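Local coordinates for uncharacterized protein (Ruminococcus gnavus, PDB 4QAN) that is of unknown function but adopts a cystatin-like fold as a divergent member of the NTF2-like superfamily and can bind a magnesium ion, at residues A[50-55]-A[89-94]; A[94-99]-A[256-261]. One frame throughout, in Å; residues are numbered along the deposited sequence.

Contact 1 (A[50-55]-A[89-94])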
ATOM      1  N   CYS A  50      -8.288   3.736 -10.403  1.00 35.87           N
ATOM      2  CA  CYS A  50      -7.203   4.441  -9.737  1.00 36.77           C
ATOM      3  C   CYS A  50      -5.869   4.165 -10.422  1.00 39.00           C
ATOM      4  O   CYS A  50      -5.693   3.135 -11.063  1.00 39.34           O
ATOM      5  CB  CYS A  50      -7.117   4.013  -8.262  1.00 36.60           C
ATOM      6  SG  CYS A  50      -8.635   4.276  -7.300  1.00 39.68           S
ATOM      7  N   ALA A  51      -4.912   5.071 -10.248  1.00 41.81           N
ATOM      8  CA  ALA A  51      -3.599   4.942 -10.887  1.00 42.92           C
ATOM      9  C   ALA A  51      -2.621   4.146 -10.004  1.00 43.52           C
ATOM     10  O   ALA A  51      -1.563   4.650  -9.636  1.00 39.54           O
ATOM     11  CB  ALA A  51      -3.035   6.323 -11.195  1.00 43.76           C
ATOM     12  N   ILE A  52      -2.967   2.896  -9.695  1.00 41.90           N
ATOM     13  CA  ILE A  52      -2.157   2.079  -8.805  1.00 38.50           C
ATOM     14  C   ILE A  52      -0.806   1.687  -9.443  1.00 40.66           C
ATOM     15  O   ILE A  52       0.252   1.987  -8.872  1.00 44.82           O
ATOM     16  CB  ILE A  52      -2.922   0.839  -8.278  1.00 35.11           C
ATOM     17  CG1 ILE A  52      -4.115   1.291  -7.422  1.00 35.79           C
ATOM     18  CG2 ILE A  52      -2.004  -0.020  -7.419  1.00 30.76           C
ATOM     19  CD1 ILE A  52      -5.148   0.219  -7.130  1.00 33.64           C
ATOM     20  N   ASP A  53      -0.840   1.013 -10.590  1.00 39.07           N
ATOM     21  CA  ASP A  53       0.396   0.559 -11.241  1.00 40.95           C
ATOM     22  C   ASP A  53       1.187   1.722 -11.851  1.00 39.82           C
ATOM     23  O   ASP A  53       2.410   1.725 -11.836  1.00 41.21           O
ATOM     24  CB  ASP A  53       0.108  -0.482 -12.327  1.00 39.16           C
ATOM     25  CG  ASP A  53      -0.446  -1.779 -11.776  1.00 40.84           C
ATOM     26  OD1 ASP A  53      -0.135  -2.148 -10.627  1.00 34.58           O
ATOM     27  OD2 ASP A  53      -1.203  -2.442 -12.513  1.00 41.98           O
ATOM     28  N   GLU A  54       0.483   2.706 -12.387  1.00 41.17           N
ATOM     29  CA  GLU A  54       1.129   3.795 -13.105  1.00 45.40           C
ATOM     30  C   GLU A  54       1.890   4.675 -12.109  1.00 41.11           C
ATOM     31  O   GLU A  54       3.073   4.931 -12.294  1.00 40.14           O
ATOM     32  CB  GLU A  54       0.114   4.609 -13.922  1.00 46.18           C
ATOM     33  CG  GLU A  54      -0.717   3.797 -14.916  1.00 47.94           C
ATOM     34  CD  GLU A  54      -1.987   3.201 -14.316  1.00 46.70           C
ATOM     35  OE1 GLU A  54      -2.103   3.143 -13.070  1.00 39.41           O
ATOM     36  OE2 GLU A  54      -2.879   2.802 -15.104  1.00 46.29           O
ATOM     37  N   THR A  55       1.230   5.094 -11.037  1.00 43.68           N
ATOM     38  CA  THR A  55       1.906   5.854  -9.983  1.00 45.15           C
ATOM     39  C   THR A  55       3.051   5.035  -9.388  1.00 43.38           C
ATOM     40  O   THR A  55       4.169   5.530  -9.249  1.00 43.43           O
ATOM     41  CB  THR A  55       0.931   6.271  -8.868  1.00 51.42           C
ATOM     42  OG1 THR A  55      -0.114   7.082  -9.420  1.00 62.08           O
ATOM     43  CG2 THR A  55       1.644   7.047  -7.763  1.00 52.89           C
ATOM     44  N   LEU A  89       4.914  -4.316  -2.281  1.00 26.80           N
ATOM     45  CA  LEU A  89       4.682  -3.486  -1.089  1.00 28.69           C
ATOM     46  C   LEU A  89       3.982  -2.173  -1.461  1.00 29.44           C
ATOM     47  O   LEU A  89       3.093  -1.725  -0.759  1.00 31.41           O
ATOM     48  CB  LEU A  89       5.988  -3.196  -0.344  1.00 31.30           C
ATOM     49  CG  LEU A  89       6.844  -4.403   0.041  1.00 32.91           C
ATOM     50  CD1 LEU A  89       7.840  -4.028   1.136  1.00 34.30           C
ATOM     51  CD2 LEU A  89       5.974  -5.563   0.510  1.00 36.54           C
ATOM     52  N   THR A  90       4.372  -1.604  -2.600  1.00 29.38           N
ATOM     53  CA  THR A  90       3.893  -0.316  -3.044  1.00 29.92           C
ATOM     54  C   THR A  90       2.457  -0.471  -3.524  1.00 30.10           C
ATOM     55  O   THR A  90       1.579   0.298  -3.115  1.00 28.02           O
ATOM     56  CB  THR A  90       4.788   0.289  -4.153  1.00 29.82           C
ATOM     57  OG1 THR A  90       6.152   0.358  -3.710  1.00 30.28           O
ATOM     58  CG2 THR A  90       4.348   1.695  -4.496  1.00 34.08           C
ATOM     59  N   SER A  91       2.213  -1.488  -4.343  1.00 31.76           N
ATOM     60  CA  SER A  91       0.851  -1.786  -4.807  1.00 32.66           C
ATOM     61  C   SER A  91      -0.099  -2.002  -3.641  1.00 30.06           C
ATOM     62  O   SER A  91      -1.186  -1.436  -3.620  1.00 33.58           O
ATOM     63  CB  SER A  91       0.810  -3.006  -5.723  1.00 30.07           C
ATOM     64  OG  SER A  91      -0.530  -3.455  -5.891  1.00 26.72           O
ATOM     65  N   ALA A  92       0.321  -2.799  -2.673  1.00 32.31           N
ATOM     66  CA  ALA A  92      -0.529  -3.118  -1.540  1.00 28.39           C
ATOM     67  C   ALA A  92      -0.812  -1.921  -0.657  1.00 29.97           C
ATOM     68  O   ALA A  92      -1.942  -1.756  -0.212  1.00 29.95           O
ATOM     69  CB  ALA A  92       0.060  -4.256  -0.732  1.00 27.99           C
ATOM     70  N   GLU A  93       0.186  -1.084  -0.387  1.00 29.97           N
ATOM     71  CA  GLU A  93      -0.084   0.099   0.417  1.00 29.62           C
ATOM     72  C   GLU A  93      -0.983   1.073  -0.326  1.00 28.81           C
ATOM     73  O   GLU A  93      -1.889   1.632   0.254  1.00 29.54           O
ATOM     74  CB  GLU A  93       1.192   0.787   0.866  1.00 32.93           C
ATOM     75  CG  GLU A  93       1.929   0.046   1.965  1.00 29.98           C
ATOM     76  CD  GLU A  93       2.777   0.977   2.791  1.00 36.40           C
ATOM     77  OE1 GLU A  93       2.181   1.776   3.536  1.00 42.07           O
ATOM     78  OE2 GLU A  93       4.031   0.922   2.707  1.00 34.15           O
HETATM   79  N   MSE A  94      -0.727   1.271  -1.608  1.00 27.41           N
HETATM   80  CA  MSE A  94      -1.515   2.209  -2.394  1.00 29.73           C
HETATM   81  C   MSE A  94      -2.948   1.767  -2.430  1.00 27.19           C
HETATM   82  O   MSE A  94      -3.847   2.574  -2.219  1.00 27.67           O
HETATM   83  CB  MSE A  94      -0.952   2.317  -3.802  1.00 30.84           C
HETATM   84  CG  MSE A  94       0.337   3.139  -3.790  1.00 34.48           C
HETATM   85 SE   MSE A  94       0.817   3.526  -5.654  0.75 31.41          SE
HETATM   86  CE  MSE A  94      -0.417   5.049  -5.793  1.00 47.51           C
TER
HETATM   87  O   HOH W   1      -1.163  -3.335  -8.315  1.00 30.56           O
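This is a buried helix-to-helix packing contact, with a water bridge along one edge, in which the first turn of helix 52-58 meets the early part of the long helix 87-108. Met94, a selenomethionine, does most of the work. Its chain runs extended through chi2 and then bends at chi3 (82°), which turns CE toward Thr55. CE lands on the methyl branch of Thr55, 3.5 Å from CG2 and tight for two carbons, and the two side chains cross obliquely. Met94 SE sits 3.6 Å from the backbone O of Ile52. Thr55 is fixed in rotation by its own hydroxyl: with chi1 at -59°, OG1 stands beside the backbone N and donates to Ala51 O (2.8 Å), in the carbonyl plane. That carbonyl, at the N-cap position, also takes the bond from Thr55 N, so one oxygen grips both donors while CG2 remains turned to Met94. Ile52 CG2 packs more loosely, 4.0 Å from Ser91 OG. At this edge a water lies 2.5 Å from Ser91 OG and 2.8 Å from Asp53 OD1. Tyr179 packs on both Thr55 and Met94. No direct hydrogen bond joins the segments: they meet through van der Waals packing, and the polar link is indirect, the water accepting from the serine hydroxyl and donating to the carboxylate.

Contact 2 (A[94-99]-A[256-261])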
HETATM    1  N   MSE A  94      -0.727   1.271  -1.608  1.00 27.41           N
HETATM    2  CA  MSE A  94      -1.515   2.209  -2.394  1.00 29.73           C
HETATM    3  C   MSE A  94      -2.948   1.767  -2.430  1.00 27.19           C
HETATM    4  O   MSE A  94      -3.847   2.574  -2.219  1.00 27.67           O
HETATM    5  CB  MSE A  94      -0.952   2.317  -3.802  1.00 30.84           C
HETATM    6  CG  MSE A  94       0.337   3.139  -3.790  1.00 34.48           C
HETATM    7 SE   MSE A  94       0.817   3.526  -5.654  0.75 31.41          SE
HETATM    8  CE  MSE A  94      -0.417   5.049  -5.793  1.00 47.51           C
ATOM      9  N   THR A  95      -3.158   0.474  -2.658  1.00 26.64           N
ATOM     10  CA  THR A  95      -4.487  -0.128  -2.667  1.00 27.54           C
ATOM     11  C   THR A  95      -5.234   0.149  -1.348  1.00 26.14           C
ATOM     12  O   THR A  95      -6.374   0.595  -1.362  1.00 25.93           O
ATOM     13  CB  THR A  95      -4.396  -1.643  -2.982  1.00 27.54           C
ATOM     14  OG1 THR A  95      -3.712  -1.823  -4.221  1.00 28.57           O
ATOM     15  CG2 THR A  95      -5.767  -2.278  -3.120  1.00 27.37           C
ATOM     16  N   LYS A  96      -4.573  -0.037  -0.209  1.00 26.01           N
ATOM     17  CA  LYS A  96      -5.182   0.334   1.077  1.00 26.36           C
ATOM     18  C   LYS A  96      -5.569   1.817   1.131  1.00 29.85           C
ATOM     19  O   LYS A  96      -6.672   2.158   1.555  1.00 29.51           O
ATOM     20  CB  LYS A  96      -4.245  -0.002   2.222  1.00 29.79           C
ATOM     21  CG  LYS A  96      -4.693   0.482   3.605  1.00 29.09           C
ATOM     22  CD  LYS A  96      -3.521   0.334   4.541  1.00 33.37           C
ATOM     23  CE  LYS A  96      -3.942   0.336   5.994  1.00 36.12           C
ATOM     24  NZ  LYS A  96      -4.306   1.694   6.464  1.00 36.16           N
ATOM     25  N   ALA A  97      -4.672   2.693   0.675  1.00 30.84           N
ATOM     26  CA  ALA A  97      -4.919   4.130   0.724  1.00 32.06           C
ATOM     27  C   ALA A  97      -6.139   4.486  -0.117  1.00 34.33           C
ATOM     28  O   ALA A  97      -6.966   5.278   0.327  1.00 33.74           O
ATOM     29  CB  ALA A  97      -3.694   4.920   0.264  1.00 29.96           C
ATOM     30  N   TYR A  98      -6.268   3.869  -1.295  1.00 33.43           N
ATOM     31  CA  TYR A  98      -7.448   4.085  -2.150  1.00 36.90           C
ATOM     32  C   TYR A  98      -8.764   3.554  -1.544  1.00 37.28           C
ATOM     33  O   TYR A  98      -9.812   4.180  -1.689  1.00 35.27           O
ATOM     34  CB  TYR A  98      -7.246   3.496  -3.549  1.00 37.58           C
ATOM     35  CG  TYR A  98      -6.373   4.343  -4.450  1.00 39.03           C
ATOM     36  CD1 TYR A  98      -6.717   5.648  -4.739  1.00 39.33           C
ATOM     37  CD2 TYR A  98      -5.204   3.833  -5.014  1.00 40.42           C
ATOM     38  CE1 TYR A  98      -5.935   6.431  -5.562  1.00 41.08           C
ATOM     39  CE2 TYR A  98      -4.405   4.608  -5.847  1.00 38.40           C
ATOM     40  CZ  TYR A  98      -4.772   5.915  -6.115  1.00 40.45           C
ATOM     41  OH  TYR A  98      -4.000   6.716  -6.935  1.00 37.46           O
ATOM     42  N   ILE A  99      -8.696   2.415  -0.859  1.00 36.96           N
ATOM     43  CA  ILE A  99      -9.861   1.865  -0.184  1.00 35.81           C
ATOM     44  C   ILE A  99     -10.349   2.866   0.849  1.00 33.42           C
ATOM     45  O   ILE A  99     -11.539   3.107   0.970  1.00 30.76           O
ATOM     46  CB  ILE A  99      -9.580   0.480   0.454  1.00 34.11           C
ATOM     47  CG1 ILE A  99      -9.378  -0.558  -0.663  1.00 35.57           C
ATOM     48  CG2 ILE A  99     -10.749   0.042   1.330  1.00 35.20           C
ATOM     49  CD1 ILE A  99      -8.752  -1.874  -0.246  1.00 33.76           C
ATOM     50  N   LEU A 256      -9.646  -7.364   3.954  1.00 32.92           N
ATOM     51  CA  LEU A 256      -8.436  -8.181   3.792  1.00 34.34           C
ATOM     52  C   LEU A 256      -7.375  -7.385   3.078  1.00 32.61           C
ATOM     53  O   LEU A 256      -6.190  -7.508   3.397  1.00 30.03           O
ATOM     54  CB  LEU A 256      -8.708  -9.480   3.027  1.00 34.25           C
ATOM     55  CG  LEU A 256      -9.518 -10.535   3.782  1.00 41.14           C
ATOM     56  CD1 LEU A 256      -9.843 -11.724   2.882  1.00 39.77           C
ATOM     57  CD2 LEU A 256      -8.773 -10.986   5.033  1.00 43.09           C
ATOM     58  N   LEU A 257      -7.806  -6.573   2.117  1.00 28.22           N
ATOM     59  CA  LEU A 257      -6.883  -5.722   1.376  1.00 28.28           C
ATOM     60  C   LEU A 257      -6.248  -4.632   2.227  1.00 28.24           C
ATOM     61  O   LEU A 257      -5.085  -4.295   2.021  1.00 28.32           O
ATOM     62  CB  LEU A 257      -7.576  -5.093   0.182  1.00 27.66           C
ATOM     63  CG  LEU A 257      -7.846  -6.033  -0.981  1.00 27.21           C
ATOM     64  CD1 LEU A 257      -8.631  -5.312  -2.074  1.00 28.61           C
ATOM     65  CD2 LEU A 257      -6.542  -6.599  -1.534  1.00 27.31           C
ATOM     66  N   LYS A 258      -7.001  -4.069   3.161  1.00 25.99           N
ATOM     67  CA  LYS A 258      -6.446  -3.050   4.030  1.00 29.18           C
ATOM     68  C   LYS A 258      -5.403  -3.685   4.978  1.00 30.12           C
ATOM     69  O   LYS A 258      -4.332  -3.126   5.182  1.00 28.62           O
ATOM     70  CB  LYS A 258      -7.552  -2.324   4.803  1.00 27.99           C
ATOM     71  CG  LYS A 258      -8.431  -1.452   3.910  1.00 33.66           C
ATOM     72  CD  LYS A 258      -9.351  -0.537   4.705  1.00 35.00           C
ATOM     73  CE  LYS A 258     -10.154  -1.310   5.732  1.00 36.25           C
ATOM     74  NZ  LYS A 258     -11.171  -0.439   6.359  1.00 39.77           N
ATOM     75  N   LYS A 259      -5.733  -4.859   5.511  1.00 29.75           N
ATOM     76  CA  LYS A 259      -4.799  -5.663   6.329  1.00 34.43           C
ATOM     77  C   LYS A 259      -3.517  -5.988   5.563  1.00 31.68           C
ATOM     78  O   LYS A 259      -2.436  -5.923   6.122  1.00 27.52           O
ATOM     79  CB  LYS A 259      -5.467  -6.986   6.734  1.00 38.01           C
ATOM     80  CG  LYS A 259      -5.212  -7.435   8.163  1.00 48.19           C
ATOM     81  CD  LYS A 259      -6.292  -8.411   8.663  1.00 58.51           C
ATOM     82  CE  LYS A 259      -7.725  -7.907   8.426  1.00 56.98           C
ATOM     83  NZ  LYS A 259      -8.779  -8.509   9.308  1.00 53.82           N
ATOM     84  N   GLN A 260      -3.666  -6.341   4.285  1.00 29.01           N
ATOM     85  CA  GLN A 260      -2.532  -6.633   3.405  1.00 31.83           C
ATOM     86  C   GLN A 260      -1.660  -5.389   3.239  1.00 30.11           C
ATOM     87  O   GLN A 260      -0.428  -5.464   3.305  1.00 29.32           O
ATOM     88  CB  GLN A 260      -3.035  -7.141   2.042  1.00 28.87           C
ATOM     89  CG  GLN A 260      -1.967  -7.343   0.978  1.00 27.52           C
ATOM     90  CD  GLN A 260      -2.523  -7.920  -0.320  1.00 28.64           C
ATOM     91  OE1 GLN A 260      -2.621  -9.129  -0.478  1.00 30.96           O
ATOM     92  NE2 GLN A 260      -2.871  -7.055  -1.255  1.00 27.43           N
ATOM     93  N   GLY A 261      -2.321  -4.253   3.026  1.00 30.44           N
ATOM     94  CA  GLY A 261      -1.691  -2.935   3.065  1.00 28.61           C
ATOM     95  C   GLY A 261      -0.913  -2.666   4.335  1.00 26.53           C
ATOM     96  O   GLY A 261       0.203  -2.180   4.267  1.00 26.48           O
TER
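Two long helices, 87-108 and 254-275, cross here in the middle of this cystatin-like protein, their short segments running closer to antiparallel than to parallel, with 133° between their directions. The axes come within 8.1 Å, and the backbones are nearest at Lys96 and Lys258, whose CA atoms lie 4.7 Å apart.

The tight part starts at this close approach. Gly261 presents no side chain where Lys96 crosses, so Lys96 CB settles 4.0 Å from Gly261 CA; a CB on the glycine would collide with it. The rest is built from Ile99 and Leu257, both buried, with the methylenes of Lys258 alongside. Ile99 sends CD1 into the base of Leu257, reaching CB at 3.5 Å, closer than ordinary carbon contact, and the two side chains cross at about a right angle. Its other branch, CG2, lies 3.7 Å from Lys258 CD. Thr95 adds a looser methyl contact to Leu257, while its hydroxyl is bonded back to Ser91 O. Leu43 packs on Ile99 and Leu47 on Thr95, both from helix 43-48.

The open side is left to the ends of the two partly exposed lysines, which carry their charges off in different directions. Lys258 bends at chi3 (-52°) and takes its NZ past Ile99 to a salt bridge with Glu103. The two ammonium nitrogens, Lys96 NZ and Lys258 NZ, end 7.2 Å apart, each with a carboxylate, which should soften their repulsion. Lys96 leaves with CG anti to the backbone N, stays extended as far as CE, and turns only at chi4 (-75°), where NZ pairs with Glu100; just before that turn, CD and CE both rest 3.6 Å from the backbone O of Lys258.

Helix 87-108 serves both contacts, and Met94 belongs to the segments of both, although its side chain packs only in contact 1. The two lie about 10 Å apart between centres, both near the middle of the chain. In contact 1 every touching residue is buried, and a water supplies the polar connection between segments. Contact 2 buries more surface, 304 against 224 Å², yet includes partly exposed lysines whose charged ends pair with glutamates outside its two segments. Tyr98 takes no part in the packing against 256-261 and instead touches Cys50 and Ile52. Helix 52-58 lies on one side of helix 87-108 and helix 254-275 on roughly the other.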